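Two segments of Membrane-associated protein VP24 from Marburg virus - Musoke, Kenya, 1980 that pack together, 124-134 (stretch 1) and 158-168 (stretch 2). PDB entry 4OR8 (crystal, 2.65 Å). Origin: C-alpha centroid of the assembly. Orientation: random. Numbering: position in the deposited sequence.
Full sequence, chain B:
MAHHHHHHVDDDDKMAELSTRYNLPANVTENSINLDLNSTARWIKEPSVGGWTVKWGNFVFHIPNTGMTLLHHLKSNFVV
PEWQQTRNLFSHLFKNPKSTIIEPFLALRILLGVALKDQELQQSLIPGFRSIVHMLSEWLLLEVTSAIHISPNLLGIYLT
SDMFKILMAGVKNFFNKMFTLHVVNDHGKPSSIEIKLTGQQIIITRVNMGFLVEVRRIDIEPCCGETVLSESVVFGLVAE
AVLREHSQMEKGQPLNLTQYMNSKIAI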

# COMPACT_ATOMS: atom_id res chain seq x y z
N SER B 124 11.69 23.72 15.61
CA SER B 124 13.07 23.61 16.09
C SER B 124 14.10 24.05 15.06
O SER B 124 15.29 23.78 15.20
CB SER B 124 13.36 22.18 16.54
OG SER B 124 13.11 21.26 15.49
N LEU B 125 13.64 24.74 14.02
CA LEU B 125 14.53 25.27 13.00
C LEU B 125 14.90 26.71 13.32
O LEU B 125 14.09 27.46 13.86
CB LEU B 125 13.85 25.24 11.62
CG LEU B 125 13.35 23.89 11.11
CD1 LEU B 125 12.71 24.06 9.74
CD2 LEU B 125 14.49 22.89 11.05
N ILE B 126 16.13 27.08 12.99
CA ILE B 126 16.55 28.47 13.10
C ILE B 126 15.87 29.28 12.00
O ILE B 126 15.69 28.79 10.89
CB ILE B 126 18.08 28.60 13.02
CG1 ILE B 126 18.63 27.83 11.82
CG2 ILE B 126 18.72 28.08 14.29
CD1 ILE B 126 20.14 27.77 11.78
N PRO B 127 15.46 30.53 12.32
CA PRO B 127 14.67 31.40 11.43
C PRO B 127 15.24 31.54 10.03
O PRO B 127 14.48 31.55 9.06
CB PRO B 127 14.71 32.75 12.15
CG PRO B 127 14.86 32.39 13.58
CD PRO B 127 15.75 31.18 13.61
N GLY B 128 16.56 31.64 9.92
CA GLY B 128 17.21 31.74 8.62
C GLY B 128 16.96 30.51 7.77
O GLY B 128 16.62 30.61 6.59
N PHE B 129 17.13 29.33 8.38
CA PHE B 129 16.91 28.07 7.68
C PHE B 129 15.42 27.82 7.49
O PHE B 129 15.01 27.17 6.52
CB PHE B 129 17.54 26.92 8.46
CG PHE B 129 17.37 25.58 7.81
CD1 PHE B 129 17.96 25.29 6.59
CD2 PHE B 129 16.61 24.59 8.42
CE1 PHE B 129 17.80 24.06 5.99
CE2 PHE B 129 16.45 23.35 7.83
CZ PHE B 129 17.04 23.09 6.61
N ARG B 130 14.61 28.34 8.41
CA ARG B 130 13.16 28.24 8.30
C ARG B 130 12.67 28.90 7.02
O ARG B 130 11.78 28.39 6.35
CB ARG B 130 12.48 28.86 9.51
CG ARG B 130 10.96 28.85 9.42
CD ARG B 130 10.31 29.51 10.62
NE ARG B 130 10.38 28.69 11.82
CZ ARG B 130 11.10 28.98 12.90
NH1 ARG B 130 11.83 30.09 12.93
NH2 ARG B 130 11.10 28.17 13.94
N SER B 131 13.27 30.04 6.68
CA SER B 131 12.90 30.75 5.46
C SER B 131 13.40 30.01 4.22
O SER B 131 12.80 30.10 3.15
CB SER B 131 13.44 32.18 5.49
OG SER B 131 14.85 32.20 5.34
N ILE B 132 14.50 29.28 4.37
CA ILE B 132 15.00 28.43 3.30
C ILE B 132 14.02 27.30 3.04
O ILE B 132 13.65 27.03 1.89
CB ILE B 132 16.40 27.86 3.62
CG1 ILE B 132 17.45 28.97 3.52
CG2 ILE B 132 16.74 26.73 2.68
CD1 ILE B 132 18.86 28.50 3.83
N VAL B 133 13.59 26.64 4.12
CA VAL B 133 12.60 25.57 4.03
C VAL B 133 11.33 26.08 3.35
O VAL B 133 10.69 25.35 2.59
CB VAL B 133 12.27 25.01 5.43
CG1 VAL B 133 11.09 24.05 5.36
CG2 VAL B 133 13.48 24.31 6.03
N HIS B 134 10.99 27.33 3.60
CA HIS B 134 9.84 27.95 2.96
C HIS B 134 10.02 28.03 1.45
O HIS B 134 9.11 27.71 0.68
CB HIS B 134 9.58 29.34 3.53
CG HIS B 134 8.37 30.00 2.97
ND1 HIS B 134 8.43 31.08 2.12
CD2 HIS B 134 7.05 29.74 3.15
CE1 HIS B 134 7.21 31.45 1.79
NE2 HIS B 134 6.35 30.66 2.40
N TYR B 158 23.00 28.95 7.44
CA TYR B 158 21.74 28.41 7.93
C TYR B 158 21.57 26.91 7.69
O TYR B 158 20.96 26.22 8.50
CB TYR B 158 20.56 29.19 7.33
CG TYR B 158 20.52 30.63 7.77
CD1 TYR B 158 20.81 30.98 9.08
CD2 TYR B 158 20.22 31.64 6.87
CE1 TYR B 158 20.77 32.30 9.49
CE2 TYR B 158 20.18 32.97 7.27
CZ TYR B 158 20.46 33.29 8.58
OH TYR B 158 20.43 34.60 8.99
N LEU B 159 22.11 26.41 6.59
CA LEU B 159 22.04 24.98 6.30
C LEU B 159 23.20 24.24 6.96
O LEU B 159 24.20 23.92 6.32
CB LEU B 159 22.02 24.73 4.78
CG LEU B 159 21.92 23.28 4.30
CD1 LEU B 159 20.78 22.55 4.98
CD2 LEU B 159 21.75 23.23 2.79
N THR B 160 23.05 23.97 8.26
CA THR B 160 24.06 23.22 9.00
C THR B 160 23.71 21.73 9.01
O THR B 160 22.63 21.34 8.57
CB THR B 160 24.18 23.72 10.44
OG1 THR B 160 22.90 23.65 11.09
CG2 THR B 160 24.66 25.16 10.46
N SER B 161 24.63 20.91 9.50
CA SER B 161 24.38 19.48 9.58
C SER B 161 23.20 19.19 10.51
O SER B 161 22.37 18.34 10.22
CB SER B 161 25.64 18.73 10.05
OG SER B 161 25.89 18.96 11.42
N ASP B 162 23.14 19.92 11.62
CA ASP B 162 22.02 19.82 12.56
C ASP B 162 20.68 20.11 11.88
O ASP B 162 19.72 19.35 12.05
CB ASP B 162 22.22 20.79 13.73
CG ASP B 162 23.03 20.18 14.85
OD1 ASP B 162 23.70 19.15 14.62
OD2 ASP B 162 22.99 20.73 15.97
N MET B 163 20.63 21.20 11.12
CA MET B 163 19.40 21.59 10.43
C MET B 163 19.01 20.58 9.35
O MET B 163 17.83 20.34 9.11
CB MET B 163 19.54 22.99 9.84
CG MET B 163 19.53 24.08 10.90
SD MET B 163 17.96 24.16 11.79
CE MET B 163 18.53 24.45 13.46
N PHE B 164 20.01 20.00 8.69
CA PHE B 164 19.77 18.95 7.71
C PHE B 164 19.19 17.71 8.41
O PHE B 164 18.23 17.11 7.93
CB PHE B 164 21.07 18.59 7.00
CG PHE B 164 20.93 17.48 6.00
CD1 PHE B 164 21.16 16.16 6.36
CD2 PHE B 164 20.59 17.75 4.69
CE1 PHE B 164 21.03 15.14 5.44
CE2 PHE B 164 20.46 16.74 3.76
CZ PHE B 164 20.68 15.43 4.14
N LYS B 165 19.79 17.35 9.53
CA LYS B 165 19.37 16.18 10.30
C LYS B 165 17.92 16.35 10.75
O LYS B 165 17.10 15.44 10.59
CB LYS B 165 20.27 16.00 11.51
CG LYS B 165 20.76 14.58 11.71
CD LYS B 165 22.00 14.30 10.88
CE LYS B 165 23.21 14.99 11.47
NZ LYS B 165 23.46 14.52 12.86
N ILE B 166 17.62 17.51 11.32
CA ILE B 166 16.28 17.81 11.81
C ILE B 166 15.27 17.79 10.67
O ILE B 166 14.17 17.25 10.81
CB ILE B 166 16.25 19.18 12.53
CG1 ILE B 166 17.06 19.12 13.82
CG2 ILE B 166 14.82 19.60 12.82
CD1 ILE B 166 17.08 20.41 14.59
N LEU B 167 15.66 18.36 9.54
CA LEU B 167 14.78 18.42 8.37
C LEU B 167 14.36 17.03 7.91
O LEU B 167 13.19 16.80 7.62
CB LEU B 167 15.45 19.17 7.23
CG LEU B 167 14.59 19.28 5.97
CD1 LEU B 167 13.31 20.04 6.28
CD2 LEU B 167 15.36 19.93 4.83
N MET B 168 15.32 16.11 7.84
CA MET B 168 15.02 14.74 7.44
C MET B 168 14.16 14.04 8.49
O MET B 168 13.21 13.34 8.16
CB MET B 168 16.31 13.96 7.20
CG MET B 168 17.25 14.59 6.19
SD MET B 168 16.50 14.84 4.56
CE MET B 168 16.84 16.58 4.32

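Helices that pack obliquely rarely mesh along their whole length; they are often joined by a few large side chains together with the segments leading into them, and these segments of VP24 illustrate the principle. Helix 127-134 and helix 161-168 run at 48° to each other, and their axes stay 11.4 Å apart at closest approach. Ahead of the second helix the backbones come close, with Phe129 CA 4.8 Å from Tyr158 CA; Leu125 CA and Met163 CA are 6.6 Å apart. Thr160 caps that helix, its OG1 accepting a weak hydrogen bond from Met163 N at 3.3 Å.

The Tyr158 ring can lie close against the first helix because Gly128 has no side chain. Gly128 lays its CA over the face of the Tyr158 ring, 3.3 Å from the centroid and 6° off the normal, a CH-pi contact. A CB here would point into the ring, only 2.2 Å from Tyr158 CE1, so the absent side chain is what makes room for the tyrosine.

Next to it, Phe129 fills the space between the segments. Met163 CB sits over one face of its ring, 3.8 Å from the centroid, while Leu167 CD2 approaches the ring edge, 4.0 Å from Phe129 CZ. Leu159 CD1 adds a contact of 3.5 Å with Phe129 CE1. These pairings are apolar, and they bury hydrocarbon surface rather than satisfy polar groups.

Met163 also serves the loop ahead of the first helix. Its thioether, a soft and poor acceptor, receives a weak hydrogen bond from Ile126 N, with 3.6 Å to Met163 SD and a nearly straight angle of 165°. This is the sole hydrogen bond between the stretches. Around it, Ile126 CG2 packs 3.7 Å from Met163 CE, and Leu125 CD2 lies 3.8 Å from both Met163 SD and Ile166 CG2. Close fit among nonpolar groups therefore dominates the 612 Å² contact.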